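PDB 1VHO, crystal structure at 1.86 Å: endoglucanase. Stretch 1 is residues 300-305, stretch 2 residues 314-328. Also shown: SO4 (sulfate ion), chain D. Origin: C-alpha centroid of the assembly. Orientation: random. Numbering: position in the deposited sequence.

Stretch 1 (300-305) LISIPL
Stretch 2, residues 314-328: MVDPRDVEELARLLS

A helix can be fastened to a β-strand without one direct hydrogen bond between them, provided that the side chains mesh, and this pair of segments from an endoglucanase is a compact example. Residues 300-304 run as a strand, with phi/psi from -130/133 at Ile301 to -62/132 at Pro304. Residues 314-315 close a second strand, Asp316 caps, and 317-328 form a helix with phi near -63° and psi near -40°. Helix and first strand run nearly antiparallel, at 159°, and their axes approach to 8.2 Å. In register, the CA atoms of Ile303 and Asp319 lie 6.5 Å apart, those of Leu305 and Val315 4.9 Å. The contact buries 495 Å², both sides summed.

At the start of the contact the strand shows the expected alternation: Ile301 points toward the helix, while Ser302 (m) points away. With chi1 m and chi2 t, Ile301 places CG2 3.6 Å from Leu323 CD1 and CD1 4.3 Å from Leu327 CD2. Leu323 points toward the strand as a t,p rotamer; Leu327, m,t, starts sideways but its end comes nearer.

Ile303 is the hub. Its CB leaves sideways, yet the m,m rotamer brings CD1 to the helix: 3.4 Å from the carbonyl O of Asp319, 3.8 Å from CA of Val320 and 3.7 Å from CD2 of Leu323. That same carbonyl accepts from Leu323 N at 3.0 Å, so a methyl lies against a backbone already satisfied within the helix. Ile303 CG2 meets Val315 CG1 at 4.2 Å. The branched side chain thus reaches both helix and preceding strand. Val315, chi1 m, also sets CG1 3.9 Å from CG of Leu305, a t,t leucine whose CA makes a CA-H...O contact of 3.3 Å with Met314 O; Met314 is selenomethionine, its end leading away.

Polarity enters through water. One molecule donates to Pro304 O (2.7 Å) and Asp319 OD2 (2.8 Å) and accepts from Asp316 N (2.8 Å). Asp319, chi1 m and chi2 -27°, points toward the strand, its OD2 3.5 Å from Pro304 CG; a buried carboxylate is tolerable where its oxygens have partners. Proline, lacking an N-H, leaves no backbone donor to satisfy at its own position.

The helix start is secured separately. Asp316, chi1 t, has a side chain whose end leads away from the strand; OD1 accepts from Arg318 N at 2.8 Å, the capping bond, while Arg318 NH2 forms a salt bridge to OD2 at 2.6 Å.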

# COMPACT_ATOMS: atom_id res chain seq x y z
N LEU A 300 5.73 -10.71 -9.77
CA LEU A 300 4.65 -10.03 -9.07
C LEU A 300 4.13 -10.98 -8.00
O LEU A 300 3.84 -12.15 -8.27
CB LEU A 300 3.48 -9.69 -9.99
CG LEU A 300 2.25 -9.05 -9.27
CD1 LEU A 300 2.63 -7.59 -9.00
CD2 LEU A 300 1.07 -9.15 -10.22
N ILE A 301 4.14 -10.56 -6.73
CA ILE A 301 3.65 -11.40 -5.64
C ILE A 301 2.66 -10.55 -4.83
O ILE A 301 3.02 -9.44 -4.44
CB ILE A 301 4.74 -11.99 -4.75
CG1 ILE A 301 5.80 -12.74 -5.59
CG2 ILE A 301 4.14 -12.99 -3.75
CD1 ILE A 301 7.01 -13.21 -4.85
N SER A 302 1.52 -11.12 -4.52
CA SER A 302 0.45 -10.43 -3.86
C SER A 302 -0.02 -11.01 -2.55
O SER A 302 0.01 -12.23 -2.34
CB SER A 302 -0.81 -10.40 -4.80
OG SER A 302 -0.49 -9.64 -5.98
N ILE A 303 -0.51 -10.09 -1.70
CA ILE A 303 -1.11 -10.49 -0.42
C ILE A 303 -2.64 -10.57 -0.60
O ILE A 303 -3.24 -9.62 -1.14
CB ILE A 303 -0.76 -9.41 0.63
CG1 ILE A 303 0.72 -9.50 1.03
CG2 ILE A 303 -1.65 -9.58 1.88
CD1 ILE A 303 1.18 -10.80 1.66
N PRO A 304 -3.29 -11.66 -0.22
CA PRO A 304 -4.73 -11.80 -0.33
C PRO A 304 -5.40 -10.72 0.55
O PRO A 304 -4.96 -10.50 1.68
CB PRO A 304 -5.07 -13.16 0.30
CG PRO A 304 -3.76 -13.92 0.11
CD PRO A 304 -2.69 -12.87 0.40
N LEU A 305 -6.35 -10.03 -0.04
CA LEU A 305 -7.03 -8.97 0.77
C LEU A 305 -8.51 -9.07 0.48
O LEU A 305 -8.93 -9.24 -0.66
CB LEU A 305 -6.40 -7.64 0.34
CG LEU A 305 -6.94 -6.35 0.96
CD1 LEU A 305 -5.85 -5.29 0.85
CD2 LEU A 305 -8.21 -5.87 0.26
N MSE A 314 -9.45 -6.33 4.67
CA MSE A 314 -9.03 -7.32 5.66
C MSE A 314 -7.89 -8.17 5.14
O MSE A 314 -7.92 -8.59 3.97
CB MSE A 314 -10.25 -8.26 5.92
CG MSE A 314 -9.86 -9.38 6.91
SE MSE A 314 -11.35 -10.61 7.09
CE MSE A 314 -12.53 -9.54 8.15
N VAL A 315 -6.83 -8.31 5.92
CA VAL A 315 -5.69 -9.15 5.50
C VAL A 315 -5.37 -10.11 6.68
O VAL A 315 -5.75 -9.85 7.84
CB VAL A 315 -4.42 -8.36 5.20
CG1 VAL A 315 -4.64 -7.44 3.98
CG2 VAL A 315 -3.98 -7.54 6.41
N ASP A 316 -4.67 -11.19 6.33
CA ASP A 316 -4.22 -12.13 7.35
C ASP A 316 -2.75 -11.85 7.62
O ASP A 316 -1.91 -12.03 6.72
CB ASP A 316 -4.37 -13.57 6.76
CG ASP A 316 -4.17 -14.62 7.84
OD1 ASP A 316 -3.22 -14.45 8.65
OD2 ASP A 316 -4.99 -15.56 7.94
N PRO A 317 -2.33 -11.45 8.81
CA PRO A 317 -0.95 -11.17 9.13
C PRO A 317 -0.02 -12.33 8.86
O PRO A 317 1.17 -12.09 8.60
CB PRO A 317 -0.93 -10.73 10.59
CG PRO A 317 -2.35 -10.49 10.95
CD PRO A 317 -3.24 -11.23 9.98
N ARG A 318 -0.53 -13.58 8.88
CA ARG A 318 0.37 -14.70 8.56
C ARG A 318 0.78 -14.69 7.10
O ARG A 318 1.90 -15.15 6.79
CB ARG A 318 -0.28 -16.05 8.89
CG ARG A 318 -0.66 -16.24 10.35
CD ARG A 318 -1.50 -17.52 10.46
NE ARG A 318 -2.79 -17.30 9.78
CZ ARG A 318 -3.69 -18.24 9.58
NH1 ARG A 318 -3.44 -19.49 10.02
NH2 ARG A 318 -4.81 -17.99 8.97
N ASP A 319 -0.09 -14.26 6.16
CA ASP A 319 0.31 -14.20 4.77
C ASP A 319 1.42 -13.16 4.61
O ASP A 319 2.34 -13.26 3.77
CB ASP A 319 -0.88 -13.76 3.85
CG ASP A 319 -1.93 -14.85 3.73
OD1 ASP A 319 -1.61 -16.08 3.87
OD2 ASP A 319 -3.10 -14.48 3.51
N VAL A 320 1.26 -12.04 5.37
CA VAL A 320 2.26 -10.98 5.34
C VAL A 320 3.61 -11.48 5.81
O VAL A 320 4.67 -11.22 5.21
CB VAL A 320 1.75 -9.76 6.16
CG1 VAL A 320 2.88 -8.75 6.40
CG2 VAL A 320 0.64 -9.08 5.34
N GLU A 321 3.62 -12.16 6.98
CA GLU A 321 4.89 -12.67 7.49
C GLU A 321 5.50 -13.74 6.61
O GLU A 321 6.71 -13.77 6.45
CB GLU A 321 4.67 -13.34 8.87
CG GLU A 321 3.92 -12.50 9.85
CD GLU A 321 3.93 -13.10 11.26
OE1 GLU A 321 3.41 -14.22 11.42
OE2 GLU A 321 4.48 -12.40 12.12
N GLU A 322 4.67 -14.69 6.11
CA GLU A 322 5.21 -15.73 5.24
C GLU A 322 5.77 -15.15 3.96
O GLU A 322 6.81 -15.61 3.48
CB GLU A 322 4.20 -16.85 4.94
CG GLU A 322 3.94 -17.71 6.19
CD GLU A 322 5.15 -18.58 6.53
OE1 GLU A 322 6.01 -18.16 7.32
OE2 GLU A 322 5.31 -19.68 5.97
N LEU A 323 5.15 -14.10 3.39
CA LEU A 323 5.74 -13.48 2.20
C LEU A 323 7.10 -12.89 2.56
O LEU A 323 8.09 -12.96 1.80
CB LEU A 323 4.78 -12.43 1.59
CG LEU A 323 5.32 -11.72 0.35
CD1 LEU A 323 5.96 -12.73 -0.63
CD2 LEU A 323 4.27 -10.92 -0.40
N ALA A 324 7.16 -12.15 3.71
CA ALA A 324 8.46 -11.57 4.06
C ALA A 324 9.52 -12.68 4.31
O ALA A 324 10.67 -12.50 3.95
CB ALA A 324 8.29 -10.77 5.36
N ARG A 325 9.10 -13.78 4.91
CA ARG A 325 10.03 -14.90 5.15
C ARG A 325 10.55 -15.41 3.81
O ARG A 325 11.75 -15.61 3.60
CB ARG A 325 9.32 -16.04 5.95
CG ARG A 325 10.29 -17.19 6.32
CD ARG A 325 9.67 -18.09 7.39
NE ARG A 325 8.64 -19.01 6.88
CZ ARG A 325 8.91 -20.20 6.36
NH1 ARG A 325 10.17 -20.67 6.25
NH2 ARG A 325 7.92 -20.96 5.93
N LEU A 326 9.64 -15.63 2.85
CA LEU A 326 10.06 -16.06 1.52
C LEU A 326 10.98 -15.07 0.86
O LEU A 326 12.00 -15.46 0.25
CB LEU A 326 8.78 -16.16 0.60
CG LEU A 326 9.09 -16.52 -0.85
CD1 LEU A 326 9.89 -17.84 -0.92
CD2 LEU A 326 7.76 -16.69 -1.64
N LEU A 327 10.69 -13.75 0.91
CA LEU A 327 11.53 -12.77 0.25
C LEU A 327 12.94 -12.72 0.89
O LEU A 327 13.94 -12.56 0.17
CB LEU A 327 10.99 -11.32 0.26
CG LEU A 327 9.65 -11.09 -0.47
CD1 LEU A 327 9.28 -9.59 -0.46
CD2 LEU A 327 9.74 -11.57 -1.90
N SER A 328 12.99 -12.86 2.20
CA SER A 328 14.30 -12.91 2.89
C SER A 328 15.05 -14.16 2.37
O SER A 328 16.26 -14.08 2.12
CB SER A 328 14.19 -12.89 4.39
OG SER A 328 13.64 -14.07 4.99
S SO4 D . 13.27 -21.33 7.53
O1 SO4 D . 12.64 -21.98 8.75
O2 SO4 D . 13.06 -22.27 6.39
O3 SO4 D . 12.63 -20.00 7.31
O4 SO4 D . 14.74 -21.16 7.80
O HOH W 1 -3.89 -11.84 3.74